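Local coordinates for protein endo-1,4-beta-xylanase 1 (Hypocrea jecorina, PDB 1XYN) that hydrolyses internal beta-1,4-xylosidic bonds of the plant cell wall hemicellulose xylan, releasing xylooligosaccharides and xylose, at residues I3-N8 with G39-S44; Y66-N71 with M156-V161; E106-N111 with T118-Q123. All blocks are in the same frame, centred on the assembly; numbering follows the deposited sequence.

Interaction 1: I3-N8 with G39-S44; sequences INYDQN and GWTTGS
I3 CD1 lies over one face of the W40 indole, 3.3 Å above the plane and offset toward the rim, and is 3.5 Å from W40 CZ2. The two side chains cross obliquely. The Y5 ring meets T41 at a slant: CD1 comes within 3.9 Å of T41 OG1, and the side chains cross at about a right angle.

I3 also packs on the backbone. Its CG2 is anti to the backbone N, beside the carbonyl carbon, and comes within 3.1 Å of G39 O. G39 has no side chain, and I3 CG2 lies against its backbone O and N.

N4 and Y5 both face G39, which makes a classic beta bulge. G39 O takes a bond from N4 N at 3.0 Å and a weak one from Y5 N. G39 N returns a bond to Y5 O at 2.9 Å. With CG between the backbone N and the carbonyl carbon (chi1 71°), the amide of N4 lies beside T41, and OD1 accepts T41 N at 3.0 Å, with the donor tilted from the carbonyl plane. This bond ties the N-terminal segment to the chain just as strand 34-40 ends.

Strand 5-10 lies next to strand 34-40, and strand 155-166 follows on the far side of 34-40. The Y5 ring stacks on Y158 of strand 155-166. I3 and W40 both touch V176 of strand 168-177, in the second sheet.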
loop_
_atom_site.group_PDB
_atom_site.type_symbol
_atom_site.label_atom_id
_atom_site.label_comp_id
_atom_site.label_asym_id
_atom_site.label_seq_id
_atom_site.Cartn_x
_atom_site.Cartn_y
_atom_site.Cartn_z
ATOM N N ILE A 3 -6.394 -5.012 27.607
ATOM C CA ILE A 3 -5.692 -4.975 26.335
ATOM C C ILE A 3 -5.035 -6.327 26.116
ATOM O O ILE A 3 -4.350 -6.840 27.003
ATOM C CB ILE A 3 -4.609 -3.880 26.310
ATOM C CG1 ILE A 3 -5.136 -2.571 26.910
ATOM C CG2 ILE A 3 -4.137 -3.659 24.899
ATOM C CD1 ILE A 3 -6.407 -2.047 26.278
ATOM N N ASN A 4 -5.313 -6.934 24.966
ATOM C CA ASN A 4 -4.735 -8.223 24.625
ATOM C C ASN A 4 -4.228 -8.214 23.191
ATOM O O ASN A 4 -3.976 -9.272 22.609
ATOM C CB ASN A 4 -5.752 -9.352 24.836
ATOM C CG ASN A 4 -6.880 -9.339 23.813
ATOM O OD1 ASN A 4 -7.394 -8.288 23.441
ATOM N ND2 ASN A 4 -7.273 -10.519 23.361
ATOM N N TYR A 5 -4.116 -7.018 22.612
ATOM C CA TYR A 5 -3.616 -6.883 21.247
ATOM C C TYR A 5 -2.747 -5.650 21.073
ATOM O O TYR A 5 -3.087 -4.556 21.524
ATOM C CB TYR A 5 -4.744 -6.864 20.217
ATOM C CG TYR A 5 -4.231 -7.003 18.804
ATOM C CD1 TYR A 5 -3.853 -8.250 18.309
ATOM C CD2 TYR A 5 -4.091 -5.892 17.972
ATOM C CE1 TYR A 5 -3.345 -8.393 17.017
ATOM C CE2 TYR A 5 -3.580 -6.021 16.677
ATOM C CZ TYR A 5 -3.210 -7.277 16.208
ATOM O OH TYR A 5 -2.706 -7.428 14.937
ATOM N N ASP A 6 -1.617 -5.850 20.411
ATOM C CA ASP A 6 -0.665 -4.785 20.156
ATOM C C ASP A 6 -0.500 -4.593 18.650
ATOM O O ASP A 6 -0.002 -5.471 17.936
ATOM C CB ASP A 6 0.678 -5.112 20.826
ATOM C CG ASP A 6 1.802 -4.166 20.414
ATOM O OD1 ASP A 6 1.522 -3.028 19.983
ATOM O OD2 ASP A 6 2.980 -4.566 20.527
ATOM N N GLN A 7 -0.976 -3.449 18.175
ATOM C CA GLN A 7 -0.886 -3.092 16.772
ATOM C C GLN A 7 0.484 -2.476 16.564
ATOM O O GLN A 7 0.786 -1.425 17.129
ATOM C CB GLN A 7 -1.991 -2.086 16.422
ATOM C CG GLN A 7 -1.895 -1.466 15.030
ATOM C CD GLN A 7 -1.781 -2.493 13.912
ATOM O OE1 GLN A 7 -1.233 -2.198 12.849
ATOM N NE2 GLN A 7 -2.298 -3.696 14.142
ATOM N N ASN A 8 1.331 -3.156 15.802
ATOM C CA ASN A 8 2.665 -2.640 15.533
ATOM C C ASN A 8 3.045 -2.796 14.066
ATOM O O ASN A 8 3.644 -3.795 13.659
ATOM C CB ASN A 8 3.702 -3.314 16.425
ATOM C CG ASN A 8 5.062 -2.651 16.330
ATOM O OD1 ASN A 8 5.249 -1.678 15.590
ATOM N ND2 ASN A 8 6.017 -3.160 17.098
ATOM N N GLY A 39 -5.100 -2.552 21.907
ATOM C CA GLY A 39 -6.525 -2.773 22.008
ATOM C C GLY A 39 -6.932 -4.215 22.239
ATOM O O GLY A 39 -6.397 -4.880 23.128
ATOM N N TRP A 40 -7.829 -4.725 21.396
ATOM C CA TRP A 40 -8.342 -6.076 21.573
ATOM C C TRP A 40 -8.337 -6.941 20.320
ATOM O O TRP A 40 -8.514 -6.454 19.207
ATOM C CB TRP A 40 -9.754 -5.995 22.177
ATOM C CG TRP A 40 -9.804 -5.132 23.423
ATOM C CD1 TRP A 40 -9.734 -5.561 24.719
ATOM C CD2 TRP A 40 -9.845 -3.691 23.481
ATOM N NE1 TRP A 40 -9.717 -4.479 25.575
ATOM C CE2 TRP A 40 -9.782 -3.324 24.843
ATOM C CE3 TRP A 40 -9.919 -2.678 22.512
ATOM C CZ2 TRP A 40 -9.790 -1.984 25.260
ATOM C CZ3 TRP A 40 -9.926 -1.353 22.928
ATOM C CH2 TRP A 40 -9.862 -1.017 24.290
ATOM N N THR A 41 -8.130 -8.236 20.524
ATOM C CA THR A 41 -8.086 -9.217 19.443
ATOM C C THR A 41 -9.413 -9.330 18.672
ATOM O O THR A 41 -9.430 -9.660 17.478
ATOM C CB THR A 41 -7.644 -10.601 20.002
ATOM O OG1 THR A 41 -6.250 -10.552 20.341
ATOM C CG2 THR A 41 -7.877 -11.724 18.991
ATOM N N THR A 42 -10.519 -9.087 19.364
ATOM C CA THR A 42 -11.847 -9.136 18.761
ATOM C C THR A 42 -12.613 -7.935 19.308
ATOM O O THR A 42 -12.876 -7.847 20.508
ATOM C CB THR A 42 -12.597 -10.438 19.123
ATOM O OG1 THR A 42 -12.448 -10.700 20.522
ATOM C CG2 THR A 42 -12.061 -11.626 18.340
ATOM N N GLY A 43 -12.924 -6.989 18.428
ATOM C CA GLY A 43 -13.629 -5.787 18.831
ATOM C C GLY A 43 -15.062 -6.009 19.263
ATOM O O GLY A 43 -15.691 -7.000 18.886
ATOM N N SER A 44 -15.588 -5.075 20.044
ATOM C CA SER A 44 -16.958 -5.180 20.522
ATOM C C SER A 44 -17.688 -3.838 20.427
ATOM O O SER A 44 -17.231 -2.910 19.755
ATOM C CB SER A 44 -16.975 -5.693 21.968
ATOM O OG SER A 44 -16.455 -4.726 22.868
#

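Interaction 2: Y66-N71 with M156-V161; sequences YGWSTN and MNYQVV
Y66 and V160 form an antiparallel hydrogen-bonded pair. Y66 N lies 2.8 Å from V160 O, and V160 N bonds back to Y66 O. G67 and Q159 pair next, with their CA atoms close. A side chain on G67 would run into Y158 O. Beyond them the register slips by one residue in a beta bulge. Here W68 N bonds to Y158 O, and N157 N reaches W68 O at 3.2 Å.

Water 1 lies within hydrogen-bonding distance of W68 O and N157 O, though it has more acceptors in reach than protons to give. Within the second segment, N157 OD1 accepts Y158 N at 2.7 Å.

The Y158 ring and the five-membered ring of W68 meet obliquely, with planes at 48°. Y158 has CG between the backbone N and the carbonyl carbon (chi1 74°), and its ring lies beside W68, pointing the same way, with W68 CD1 3.4 Å from Y158 CZ. At the edge of the Y66 ring, CE2 is 3.6 Å from Y158 OH, and CD2 is 4.0 Å from V160 CG2.

Y66 OH accepts W68 NE1 at 2.7 Å and also bonds to E75 OE2, on the predicted nucleophile. A phenylalanine at Y66 would probably leave W68 NE1 without this acceptor and the E75 carboxylate without its hydroxyl partner.

Y66 and Y158 probably bind substrate, as in related enzymes. An aromatic-lined cleft on the concave face of the curved sheet is characteristic of the family 11 xylanase jelly roll.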
loop_
_atom_site.group_PDB
_atom_site.type_symbol
_atom_site.label_atom_id
_atom_site.label_comp_id
_atom_site.label_asym_id
_atom_site.label_seq_id
_atom_site.Cartn_x
_atom_site.Cartn_y
_atom_site.Cartn_z
ATOM N N TYR A 66 -9.174 2.305 15.418
ATOM C CA TYR A 66 -8.921 1.645 14.142
ATOM C C TYR A 66 -9.222 0.154 14.254
ATOM O O TYR A 66 -9.000 -0.453 15.303
ATOM C CB TYR A 66 -7.445 1.874 13.753
ATOM C CG TYR A 66 -6.940 1.064 12.578
ATOM C CD1 TYR A 66 -7.224 1.440 11.269
ATOM C CD2 TYR A 66 -6.149 -0.071 12.776
ATOM C CE1 TYR A 66 -6.732 0.708 10.190
ATOM C CE2 TYR A 66 -5.663 -0.798 11.718
ATOM C CZ TYR A 66 -5.953 -0.405 10.422
ATOM O OH TYR A 66 -5.449 -1.124 9.362
ATOM N N GLY A 67 -9.702 -0.443 13.169
ATOM C CA GLY A 67 -10.007 -1.857 13.203
ATOM C C GLY A 67 -10.294 -2.488 11.855
ATOM O O GLY A 67 -10.221 -1.839 10.805
ATOM N N TRP A 68 -10.616 -3.775 11.903
ATOM C CA TRP A 68 -10.917 -4.575 10.726
ATOM C C TRP A 68 -12.177 -5.410 10.928
ATOM O O TRP A 68 -12.665 -5.581 12.044
ATOM C CB TRP A 68 -9.747 -5.507 10.396
ATOM C CG TRP A 68 -8.584 -4.795 9.811
ATOM C CD1 TRP A 68 -7.646 -4.084 10.488
ATOM C CD2 TRP A 68 -8.268 -4.658 8.416
ATOM N NE1 TRP A 68 -6.766 -3.501 9.606
ATOM C CE2 TRP A 68 -7.123 -3.838 8.327
ATOM C CE3 TRP A 68 -8.843 -5.147 7.231
ATOM C CZ2 TRP A 68 -6.539 -3.490 7.103
ATOM C CZ3 TRP A 68 -8.261 -4.802 6.015
ATOM C CH2 TRP A 68 -7.121 -3.982 5.962
ATOM N N SER A 69 -12.667 -5.962 9.831
ATOM C CA SER A 69 -13.862 -6.786 9.828
ATOM C C SER A 69 -13.673 -7.790 8.698
ATOM O O SER A 69 -12.947 -7.517 7.743
ATOM C CB SER A 69 -15.084 -5.898 9.571
ATOM O OG SER A 69 -16.251 -6.652 9.337
ATOM N N THR A 70 -14.256 -8.976 8.841
ATOM C CA THR A 70 -14.144 -9.993 7.805
ATOM C C THR A 70 -15.508 -10.436 7.299
ATOM O O THR A 70 -16.496 -10.401 8.035
ATOM C CB THR A 70 -13.325 -11.228 8.261
ATOM O OG1 THR A 70 -13.784 -11.677 9.535
ATOM C CG2 THR A 70 -11.852 -10.881 8.359
ATOM N N ASN A 71 -15.549 -10.774 6.011
ATOM C CA ASN A 71 -16.758 -11.227 5.319
ATOM C C ASN A 71 -17.962 -10.304 5.535
ATOM O O ASN A 71 -18.933 -10.683 6.190
ATOM C CB ASN A 71 -17.092 -12.659 5.736
ATOM C CG ASN A 71 -17.975 -13.362 4.734
ATOM O OD1 ASN A 71 -17.630 -13.487 3.555
ATOM N ND2 ASN A 71 -19.121 -13.836 5.198
ATOM N N MET A 156 -16.394 -9.114 13.470
ATOM C CA MET A 156 -15.403 -8.257 14.103
ATOM C C MET A 156 -14.048 -8.932 14.281
ATOM O O MET A 156 -13.957 -10.061 14.773
ATOM C CB MET A 156 -15.893 -7.797 15.482
ATOM C CG MET A 156 -16.999 -6.764 15.446
ATOM S SD MET A 156 -16.420 -5.173 14.892
ATOM C CE MET A 156 -16.463 -4.289 16.412
ATOM N N ASN A 157 -12.998 -8.234 13.856
ATOM C CA ASN A 157 -11.640 -8.718 14.017
ATOM C C ASN A 157 -11.007 -7.781 15.047
ATOM O O ASN A 157 -11.723 -7.270 15.899
ATOM C CB ASN A 157 -10.879 -8.714 12.700
ATOM C CG ASN A 157 -9.642 -9.589 12.756
ATOM O OD1 ASN A 157 -8.556 -9.141 13.136
ATOM N ND2 ASN A 157 -9.809 -10.858 12.409
ATOM N N TYR A 158 -9.708 -7.495 14.963
ATOM C CA TYR A 158 -9.107 -6.632 15.973
ATOM C C TYR A 158 -9.590 -5.180 15.969
ATOM O O TYR A 158 -10.076 -4.667 14.956
ATOM C CB TYR A 158 -7.577 -6.745 15.977
ATOM C CG TYR A 158 -6.842 -6.070 14.838
ATOM C CD1 TYR A 158 -6.551 -4.702 14.886
ATOM C CD2 TYR A 158 -6.363 -6.812 13.753
ATOM C CE1 TYR A 158 -5.803 -4.091 13.890
ATOM C CE2 TYR A 158 -5.609 -6.211 12.754
ATOM C CZ TYR A 158 -5.331 -4.849 12.825
ATOM O OH TYR A 158 -4.592 -4.233 11.830
ATOM N N GLN A 159 -9.470 -4.533 17.125
ATOM C CA GLN A 159 -9.921 -3.160 17.299
ATOM C C GLN A 159 -8.984 -2.477 18.278
ATOM O O GLN A 159 -8.936 -2.831 19.451
ATOM C CB GLN A 159 -11.352 -3.183 17.841
ATOM C CG GLN A 159 -11.995 -1.845 18.112
ATOM C CD GLN A 159 -13.394 -2.010 18.700
ATOM O OE1 GLN A 159 -13.570 -2.043 19.920
ATOM N NE2 GLN A 159 -14.387 -2.145 17.832
ATOM N N VAL A 160 -8.236 -1.493 17.791
ATOM C CA VAL A 160 -7.278 -0.782 18.625
ATOM C C VAL A 160 -7.454 0.722 18.542
ATOM O O VAL A 160 -8.269 1.215 17.783
ATOM C CB VAL A 160 -5.806 -1.100 18.188
ATOM C CG1 VAL A 160 -5.460 -2.573 18.432
ATOM C CG2 VAL A 160 -5.601 -0.748 16.721
ATOM N N VAL A 161 -6.740 1.426 19.411
ATOM C CA VAL A 161 -6.697 2.878 19.423
ATOM C C VAL A 161 -5.304 3.053 18.829
ATOM O O VAL A 161 -4.321 2.621 19.424
ATOM C CB VAL A 161 -6.716 3.436 20.847
ATOM C CG1 VAL A 161 -6.389 4.923 20.837
ATOM C CG2 VAL A 161 -8.071 3.200 21.473
HETATM O O HOH W 1 -13.179 -4.928 14.924
#

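Interaction 3: E106-N111 with T118-Q123; sequences ENTRVN and TATFNQ
N107 and Q123 lie side by side and point the same way, with their amide planes 45° apart. N107 ND2 donates to Q123 OE1 at 2.7 Å from almost directly beyond the C=O, though the N-H is bent (143°) and OE1 lies out of the N107 amide plane. The R109 guanidinium is turned 68° from the Q123 amide. R109 NE adds a weak bond to the same OE1 at 3.5 Å, so this oxygen has two donors. R109 CB sits over one face of the F121 ring in a CH-pi contact, 3.6 Å above its plane and offset toward the rim.

On the other side of the strands, T108 and N122 also run side by side. T108 OG1 donates to N122 OD1 at 3.0 Å. V110 and T120 lie alongside each other in the same way. T120 OG1 accepts N111 N at 3.0 Å. Water 2 links T120 OG1 with N111 OD1. Antiparallel backbone bonds join N107 to Q123 and R109 to F121.

R109 and Q123 probably contact the substrate. The chain between the two segments, which includes P113, is the thumb loop of family 11 xylanases. R109 NH1 bonds to V110 O and forms a salt bridge with E112, both of the second subunit. Strand 100-109 has strand 90-97 on its other side, while strand 119-128 runs parallel to strand 74-79, which carries E75.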
loop_
_atom_site.group_PDB
_atom_site.type_symbol
_atom_site.label_atom_id
_atom_site.label_comp_id
_atom_site.label_asym_id
_atom_site.label_seq_id
_atom_site.Cartn_x
_atom_site.Cartn_y
_atom_site.Cartn_z
ATOM N N GLU A 106 -16.566 6.812 2.630
ATOM C CA GLU A 106 -16.400 5.434 2.197
ATOM C C GLU A 106 -15.302 5.535 1.153
ATOM O O GLU A 106 -15.301 6.449 0.321
ATOM C CB GLU A 106 -17.667 4.844 1.579
ATOM C CG GLU A 106 -17.420 3.448 0.972
ATOM C CD GLU A 106 -18.692 2.644 0.705
ATOM O OE1 GLU A 106 -19.658 3.204 0.143
ATOM O OE2 GLU A 106 -18.723 1.441 1.055
ATOM N N ASN A 107 -14.350 4.615 1.217
ATOM C CA ASN A 107 -13.240 4.620 0.286
ATOM C C ASN A 107 -12.918 3.190 -0.072
ATOM O O ASN A 107 -13.417 2.260 0.559
ATOM C CB ASN A 107 -12.024 5.289 0.932
ATOM C CG ASN A 107 -10.876 5.475 -0.038
ATOM O OD1 ASN A 107 -11.084 5.650 -1.242
ATOM N ND2 ASN A 107 -9.656 5.455 0.480
ATOM N N THR A 108 -12.124 3.015 -1.117
ATOM C CA THR A 108 -11.744 1.689 -1.549
ATOM C C THR A 108 -10.228 1.640 -1.704
ATOM O O THR A 108 -9.600 2.595 -2.157
ATOM C CB THR A 108 -12.446 1.307 -2.869
ATOM O OG1 THR A 108 -13.859 1.506 -2.726
ATOM C CG2 THR A 108 -12.190 -0.157 -3.217
ATOM N N ARG A 109 -9.650 0.546 -1.229
ATOM C CA ARG A 109 -8.219 0.313 -1.290
ATOM C C ARG A 109 -8.006 -0.897 -2.196
ATOM O O ARG A 109 -8.391 -2.012 -1.851
ATOM C CB ARG A 109 -7.685 0.046 0.123
ATOM C CG ARG A 109 -7.543 1.303 0.981
ATOM C CD ARG A 109 -6.448 2.190 0.410
ATOM N NE ARG A 109 -6.328 3.483 1.078
ATOM C CZ ARG A 109 -5.556 4.482 0.643
ATOM N NH1 ARG A 109 -4.828 4.338 -0.460
ATOM N NH2 ARG A 109 -5.525 5.638 1.305
ATOM N N VAL A 110 -7.462 -0.659 -3.386
ATOM C CA VAL A 110 -7.218 -1.736 -4.346
ATOM C C VAL A 110 -5.832 -2.342 -4.184
ATOM O O VAL A 110 -4.837 -1.616 -4.151
ATOM C CB VAL A 110 -7.394 -1.239 -5.804
ATOM C CG1 VAL A 110 -6.874 -2.275 -6.790
ATOM C CG2 VAL A 110 -8.861 -0.941 -6.076
ATOM N N ASN A 111 -5.775 -3.669 -4.081
ATOM C CA ASN A 111 -4.511 -4.396 -3.930
ATOM C C ASN A 111 -3.660 -3.797 -2.820
ATOM O O ASN A 111 -2.499 -3.443 -3.034
ATOM C CB ASN A 111 -3.722 -4.383 -5.240
ATOM C CG ASN A 111 -4.475 -5.035 -6.380
ATOM O OD1 ASN A 111 -5.129 -6.066 -6.202
ATOM N ND2 ASN A 111 -4.389 -4.434 -7.563
ATOM N N THR A 118 -2.606 -9.144 0.761
ATOM C CA THR A 118 -2.894 -7.976 -0.067
ATOM C C THR A 118 -4.237 -8.224 -0.755
ATOM O O THR A 118 -4.451 -9.271 -1.393
ATOM C CB THR A 118 -1.763 -7.682 -1.074
ATOM O OG1 THR A 118 -1.499 -8.841 -1.868
ATOM C CG2 THR A 118 -0.494 -7.297 -0.328
ATOM N N ALA A 119 -5.166 -7.296 -0.542
ATOM C CA ALA A 119 -6.510 -7.417 -1.087
ATOM C C ALA A 119 -7.134 -6.071 -1.417
ATOM O O ALA A 119 -6.533 -5.021 -1.206
ATOM C CB ALA A 119 -7.399 -8.160 -0.092
ATOM N N THR A 120 -8.343 -6.127 -1.964
ATOM C CA THR A 120 -9.106 -4.937 -2.318
ATOM C C THR A 120 -10.278 -4.948 -1.355
ATOM O O THR A 120 -10.957 -5.962 -1.214
ATOM C CB THR A 120 -9.596 -5.003 -3.773
ATOM O OG1 THR A 120 -8.464 -4.946 -4.649
ATOM C CG2 THR A 120 -10.531 -3.839 -4.090
ATOM N N PHE A 121 -10.515 -3.824 -0.694
ATOM C CA PHE A 121 -11.577 -3.747 0.296
ATOM C C PHE A 121 -11.997 -2.298 0.496
ATOM O O PHE A 121 -11.312 -1.384 0.055
ATOM C CB PHE A 121 -11.041 -4.303 1.615
ATOM C CG PHE A 121 -9.714 -3.705 2.023
ATOM C CD1 PHE A 121 -8.520 -4.265 1.579
ATOM C CD2 PHE A 121 -9.662 -2.552 2.804
ATOM C CE1 PHE A 121 -7.302 -3.685 1.897
ATOM C CE2 PHE A 121 -8.444 -1.961 3.132
ATOM C CZ PHE A 121 -7.263 -2.526 2.678
ATOM N N ASN A 122 -13.094 -2.090 1.205
ATOM C CA ASN A 122 -13.582 -0.741 1.454
ATOM C C ASN A 122 -13.161 -0.227 2.832
ATOM O O ASN A 122 -12.738 -0.996 3.694
ATOM C CB ASN A 122 -15.108 -0.714 1.326
ATOM C CG ASN A 122 -15.581 -1.098 -0.067
ATOM O OD1 ASN A 122 -15.486 -0.309 -1.004
ATOM N ND2 ASN A 122 -16.058 -2.330 -0.215
ATOM N N GLN A 123 -13.269 1.080 3.026
ATOM C CA GLN A 123 -12.931 1.710 4.292
ATOM C C GLN A 123 -14.140 2.512 4.748
ATOM O O GLN A 123 -14.755 3.212 3.945
ATOM C CB GLN A 123 -11.766 2.693 4.130
ATOM C CG GLN A 123 -10.445 2.116 3.668
ATOM C CD GLN A 123 -9.352 3.178 3.634
ATOM O OE1 GLN A 123 -9.314 4.008 2.730
ATOM N NE2 GLN A 123 -8.483 3.174 4.639
HETATM O O HOH W 2 -7.035 -7.556 -5.247
#

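All three contacts belong to one curved sheet. Interactions 1 and 2 are neighbours in it: W40 N meets Q159 O and G43 N meets N157 O, since strands 34-40 and 155-166 are adjacent. Interaction 2 is the buried one, with backbone pairing and aromatic rings packed on one face. Interaction 1, at the N-terminal strand, is partly buried and relies on a bulge, one asparagine bond and an isoleucine on an indole. Interaction 3 lies at the surface and is the most polar in its side chains, with amide, hydroxyl and guanidinium groups. It is nested in the chain loop that interaction 2 closes, and W68 touches F121 between them. Interactions 1 and 3 do not touch.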